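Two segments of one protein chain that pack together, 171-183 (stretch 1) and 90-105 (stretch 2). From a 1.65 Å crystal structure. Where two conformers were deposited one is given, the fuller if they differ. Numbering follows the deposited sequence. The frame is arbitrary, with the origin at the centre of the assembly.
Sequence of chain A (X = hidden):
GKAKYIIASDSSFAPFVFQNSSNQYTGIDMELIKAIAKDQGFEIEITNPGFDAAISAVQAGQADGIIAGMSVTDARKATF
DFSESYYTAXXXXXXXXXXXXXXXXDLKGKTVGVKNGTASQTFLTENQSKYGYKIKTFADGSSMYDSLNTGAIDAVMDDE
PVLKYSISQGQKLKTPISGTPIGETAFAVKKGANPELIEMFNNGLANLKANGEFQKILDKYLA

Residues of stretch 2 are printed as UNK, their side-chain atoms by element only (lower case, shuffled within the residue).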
# COMPACT_ATOMS: atom_id res chain seq x y z
N GLN A 171 0.39 17.12 3.79
CA GLN A 171 0.92 17.08 5.14
C GLN A 171 2.40 17.40 5.11
O GLN A 171 3.14 16.88 4.28
CB GLN A 171 0.68 15.72 5.80
CG GLN A 171 -0.77 15.49 6.16
CD GLN A 171 -1.27 16.49 7.17
OE1 GLN A 171 -0.69 16.65 8.24
NE2 GLN A 171 -2.35 17.18 6.82
N LYS A 172 2.82 18.25 6.04
CA LYS A 172 4.17 18.78 6.03
C LYS A 172 5.13 17.83 6.73
O LYS A 172 5.75 18.18 7.74
CB LYS A 172 4.20 20.17 6.69
CG LYS A 172 3.29 21.17 6.00
CD LYS A 172 3.74 21.46 4.58
CE LYS A 172 4.94 22.40 4.54
NZ LYS A 172 5.25 22.86 3.15
N LEU A 173 5.24 16.62 6.19
CA LEU A 173 6.17 15.62 6.70
C LEU A 173 7.17 15.30 5.61
O LEU A 173 6.96 15.66 4.46
CB LEU A 173 5.43 14.35 7.14
CG LEU A 173 4.36 14.59 8.20
CD1 LEU A 173 3.56 13.32 8.47
CD2 LEU A 173 5.01 15.07 9.47
N LYS A 174 8.25 14.64 5.98
CA LYS A 174 9.24 14.24 4.99
C LYS A 174 9.80 12.86 5.31
O LYS A 174 9.63 12.35 6.42
CB LYS A 174 10.36 15.29 4.90
CG LYS A 174 11.14 15.44 6.17
CD LYS A 174 12.20 16.52 5.98
CE LYS A 174 13.08 16.67 7.21
NZ LYS A 174 14.10 17.74 6.96
N THR A 175 10.42 12.25 4.31
CA THR A 175 10.96 10.90 4.40
C THR A 175 12.42 10.95 3.99
O THR A 175 12.77 10.76 2.82
CB THR A 175 10.18 9.92 3.52
OG1 THR A 175 10.09 10.46 2.19
CG2 THR A 175 8.76 9.72 4.06
N PRO A 176 13.30 11.22 4.96
CA PRO A 176 14.72 11.46 4.66
C PRO A 176 15.54 10.20 4.39
O PRO A 176 16.70 10.32 3.94
CB PRO A 176 15.21 12.17 5.92
CG PRO A 176 14.34 11.63 7.01
CD PRO A 176 12.99 11.45 6.38
N ILE A 177 14.97 9.03 4.68
CA ILE A 177 15.66 7.75 4.50
C ILE A 177 14.86 6.80 3.62
O ILE A 177 13.65 6.63 3.83
CB ILE A 177 15.93 7.06 5.85
CG1 ILE A 177 16.60 8.04 6.83
CG2 ILE A 177 16.80 5.82 5.65
CD1 ILE A 177 16.48 7.59 8.29
N SER A 178 15.50 6.17 2.63
CA SER A 178 14.80 5.22 1.79
C SER A 178 14.15 4.12 2.63
O SER A 178 14.67 3.75 3.68
CB SER A 178 15.73 4.59 0.75
OG SER A 178 16.65 3.70 1.37
N GLY A 179 13.01 3.64 2.17
CA GLY A 179 12.24 2.64 2.88
C GLY A 179 12.87 1.27 2.83
O GLY A 179 13.78 1.00 2.01
N THR A 180 12.40 0.40 3.71
CA THR A 180 12.81 -1.00 3.77
C THR A 180 11.64 -1.86 3.32
O THR A 180 10.53 -1.73 3.85
CB THR A 180 13.25 -1.42 5.19
OG1 THR A 180 14.50 -0.79 5.51
CG2 THR A 180 13.45 -2.92 5.27
N PRO A 181 11.88 -2.73 2.33
CA PRO A 181 10.83 -3.56 1.75
C PRO A 181 10.20 -4.50 2.77
O PRO A 181 10.90 -5.14 3.55
CB PRO A 181 11.56 -4.35 0.66
CG PRO A 181 12.98 -4.37 1.10
CD PRO A 181 13.20 -3.04 1.75
N ILE A 182 8.87 -4.57 2.76
CA ILE A 182 8.17 -5.49 3.63
C ILE A 182 7.32 -6.47 2.82
O ILE A 182 6.87 -7.49 3.34
CB ILE A 182 7.29 -4.74 4.66
CG1 ILE A 182 6.22 -3.90 3.98
CG2 ILE A 182 8.17 -3.86 5.54
CD1 ILE A 182 5.41 -3.06 4.95
N GLY A 183 7.13 -6.18 1.53
CA GLY A 183 6.37 -7.11 0.70
C GLY A 183 6.02 -6.59 -0.67
O GLY A 183 6.39 -5.47 -1.04
N UNK A 90 6.93 -0.72 1.37
CA UNK A 90 8.02 -0.47 2.29
C UNK A 90 7.51 0.06 3.61
O UNK A 90 6.43 0.63 3.67
c UNK A 90 9.01 0.56 1.74
n UNK A 90 9.69 1.07 -0.52
o UNK A 90 10.11 -0.97 0.28
c UNK A 90 9.65 0.15 0.43
N UNK A 91 8.31 -0.13 4.66
CA UNK A 91 8.19 0.66 5.88
C UNK A 91 9.20 1.80 5.75
O UNK A 91 10.26 1.62 5.17
c UNK A 91 8.45 -0.18 7.15
c UNK A 91 9.80 -0.83 7.11
o UNK A 91 8.38 0.67 8.29
N UNK A 92 8.86 2.98 6.26
CA UNK A 92 9.71 4.15 6.06
C UNK A 92 9.60 5.10 7.24
O UNK A 92 8.57 5.17 7.91
c UNK A 92 10.20 6.27 2.81
c UNK A 92 9.33 4.86 4.72
c UNK A 92 10.43 5.80 4.24
c UNK A 92 8.00 5.60 4.83
N UNK A 93 10.68 5.81 7.51
CA UNK A 93 10.69 6.80 8.58
C UNK A 93 10.00 8.10 8.14
O UNK A 93 10.20 8.58 7.02
c UNK A 93 12.15 6.83 11.50
c UNK A 93 12.13 7.12 9.00
c UNK A 93 13.56 8.64 10.43
c UNK A 93 12.25 7.83 10.35
N UNK A 94 9.22 8.69 9.03
CA UNK A 94 8.60 9.99 8.78
C UNK A 94 9.02 10.99 9.85
O UNK A 94 9.08 10.63 11.02
N UNK A 95 9.33 12.22 9.45
CA UNK A 95 9.62 13.31 10.38
C UNK A 95 8.97 14.62 9.91
O UNK A 95 8.56 14.74 8.75
c UNK A 95 11.81 13.91 9.23
c UNK A 95 11.81 12.31 11.18
c UNK A 95 11.15 13.54 10.57
N UNK A 96 8.86 15.60 10.81
CA UNK A 96 8.41 16.92 10.40
C UNK A 96 9.40 17.57 9.43
O UNK A 96 10.59 17.25 9.44
c UNK A 96 8.20 17.82 11.62
c UNK A 96 7.19 17.24 12.59
n UNK A 96 6.07 20.39 14.49
c UNK A 96 6.28 19.47 13.34
c UNK A 96 6.97 18.19 13.77
N UNK A 97 8.90 18.49 8.65
CA UNK A 97 9.70 19.18 7.69
C UNK A 97 10.96 19.76 8.25
O UNK A 97 11.96 19.79 7.62
c UNK A 97 8.88 20.32 7.13
o UNK A 97 9.35 19.43 4.62
c UNK A 97 8.17 19.61 4.88
o UNK A 97 7.31 19.69 4.01
c UNK A 97 7.76 19.79 6.30
N UNK A 98 10.83 20.23 9.48
CA UNK A 98 11.87 20.95 10.19
C UNK A 98 12.97 20.05 10.75
O UNK A 98 14.01 20.55 11.20
c UNK A 98 11.23 21.74 11.33
o UNK A 98 10.40 20.88 12.11
N UNK A 99 12.76 18.74 10.74
CA UNK A 99 13.65 17.83 11.43
C UNK A 99 15.04 17.74 10.80
O UNK A 99 15.18 17.74 9.59
c UNK A 99 13.05 16.43 11.47
o UNK A 99 13.97 15.50 12.03
N UNK A 100 16.04 17.60 11.67
CA UNK A 100 17.44 17.39 11.31
C UNK A 100 17.77 15.95 10.88
O UNK A 100 18.78 15.69 10.22
c UNK A 100 18.32 17.77 12.51
n UNK A 100 20.63 18.08 13.12
o UNK A 100 20.07 18.24 10.95
c UNK A 100 19.75 18.05 12.12
N UNK A 101 16.89 15.02 11.25
CA UNK A 101 17.17 13.59 11.14
C UNK A 101 17.29 13.13 9.68
O UNK A 101 16.39 13.32 8.88
c UNK A 101 16.25 11.29 11.59
c UNK A 101 14.95 12.54 14.15
c UNK A 101 16.10 13.10 13.36
c UNK A 101 16.07 12.78 11.86
N UNK A 102 18.43 12.52 9.36
CA UNK A 102 18.76 12.15 7.99
C UNK A 102 19.35 10.74 7.85
O UNK A 102 19.78 10.34 6.76
c UNK A 102 19.71 13.17 7.39
N UNK A 103 19.37 10.00 8.95
CA UNK A 103 19.85 8.62 8.96
C UNK A 103 19.33 7.93 10.21
O UNK A 103 18.91 8.58 11.15
o UNK A 103 21.93 9.02 10.15
c UNK A 103 21.37 8.56 8.93
N UNK A 104 19.38 6.60 10.23
CA UNK A 104 18.94 5.89 11.43
C UNK A 104 19.91 6.16 12.59
O UNK A 104 19.51 6.18 13.74
c UNK A 104 15.33 4.11 9.68
o UNK A 104 14.58 2.93 7.73
c UNK A 104 15.59 3.30 8.59
c UNK A 104 16.85 2.86 8.33
c UNK A 104 17.89 3.20 9.17
c UNK A 104 16.40 4.47 10.52
c UNK A 104 17.68 4.00 10.28
c UNK A 104 18.83 4.39 11.18
N UNK A 105 21.18 6.37 12.26
CA UNK A 105 22.19 6.73 13.26
C UNK A 105 21.82 8.03 13.97
O UNK A 105 22.12 8.20 15.16
c UNK A 105 23.74 4.99 10.88
o UNK A 105 22.93 5.66 10.20
c UNK A 105 23.57 6.86 12.60
o UNK A 105 24.18 3.87 10.51
c UNK A 105 24.22 5.54 12.21
O HOH W 1 12.42 8.30 5.61
O HOH W 2 13.08 4.77 6.23
O HOH W 3 6.61 17.63 2.75
O HOH W 4 19.29 9.56 4.06
O HOH W 5 15.21 1.67 5.47

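Position 90 carries two carbons, the second bearing one oxygen and one nitrogen: Asn90. Its OD1 lies 3.1 Å from Pro181 CA, and Gly179 fits because it lacks a side chain; an ideal CB there would sit 2.8 Å from Asn90 CB, a clash. Position 91 has one carbon bearing an oxygen and a carbon, so it is Thr91. It forms a two-way backbone pair with Thr180, N to Thr180 O and O to Thr180 N, each 2.9 Å.

Position 92 has four carbons forked at the first, one arm two carbons long, pointing toward stretch 1: Ile92. Its CD1 comes 3.7 Å from Thr175 CB. Position 93 also has four carbons, but forked at the second: Leu93, whose CD2 meets Ile177 CD1 at 3.8 Å. Position 94 has no side-chain atoms and is Gly94; its CA lies 3.5 Å from Lys174 O in a CA-H...O contact.

Position 95 has one carbon carrying two more, Val95. Its N donates to Lys174 O (3.0 Å) and its O accepts from Lys174 N (2.8 Å), while CG2 packs 3.9 Å from Pro176 CD. Position 96, four carbons in a row ending in nitrogen, is Lys96; it points away and opens a type I turn that closes at position 99. Position 97 has three carbons, the third with two oxygens: Glu97, in a long salt bridge from OE2 to Lys172 NZ, 3.9 Å.

Positions 98 and 99 each show one carbon then one oxygen, Ser98 and Ser99; the first makes no contact, the second points toward stretch 1. Lys174 NZ donates to Glu97 O (3.0 Å) and Ser99 O (2.8 Å), tying down the turn. Position 100, two carbons with an oxygen and a nitrogen on the second, is Asn100, without contact. Position 101, four carbons forked at the first, is Ile101; its O lies 3.2 Å from Pro176 CG. Position 102, a single carbon pointing away, is Ala102. Position 103, one carbon and one oxygen, is Ser103. Position 104 bears a six-carbon ring with an oxygen: Tyr104, with Ile177 CD1 over one face, 4.1 Å from the ring centroid. Position 105, three carbons ending in two oxygens, is Glu105, out of reach.

The contact works as two short antiparallel ladders whose register shifts by two. Between them, Ile177 fills the gap with hydrophobic contacts, and water bridges Leu93 O to Ile177 N.

Stretch 2 (90-105) NTILGVKESSNIASYE
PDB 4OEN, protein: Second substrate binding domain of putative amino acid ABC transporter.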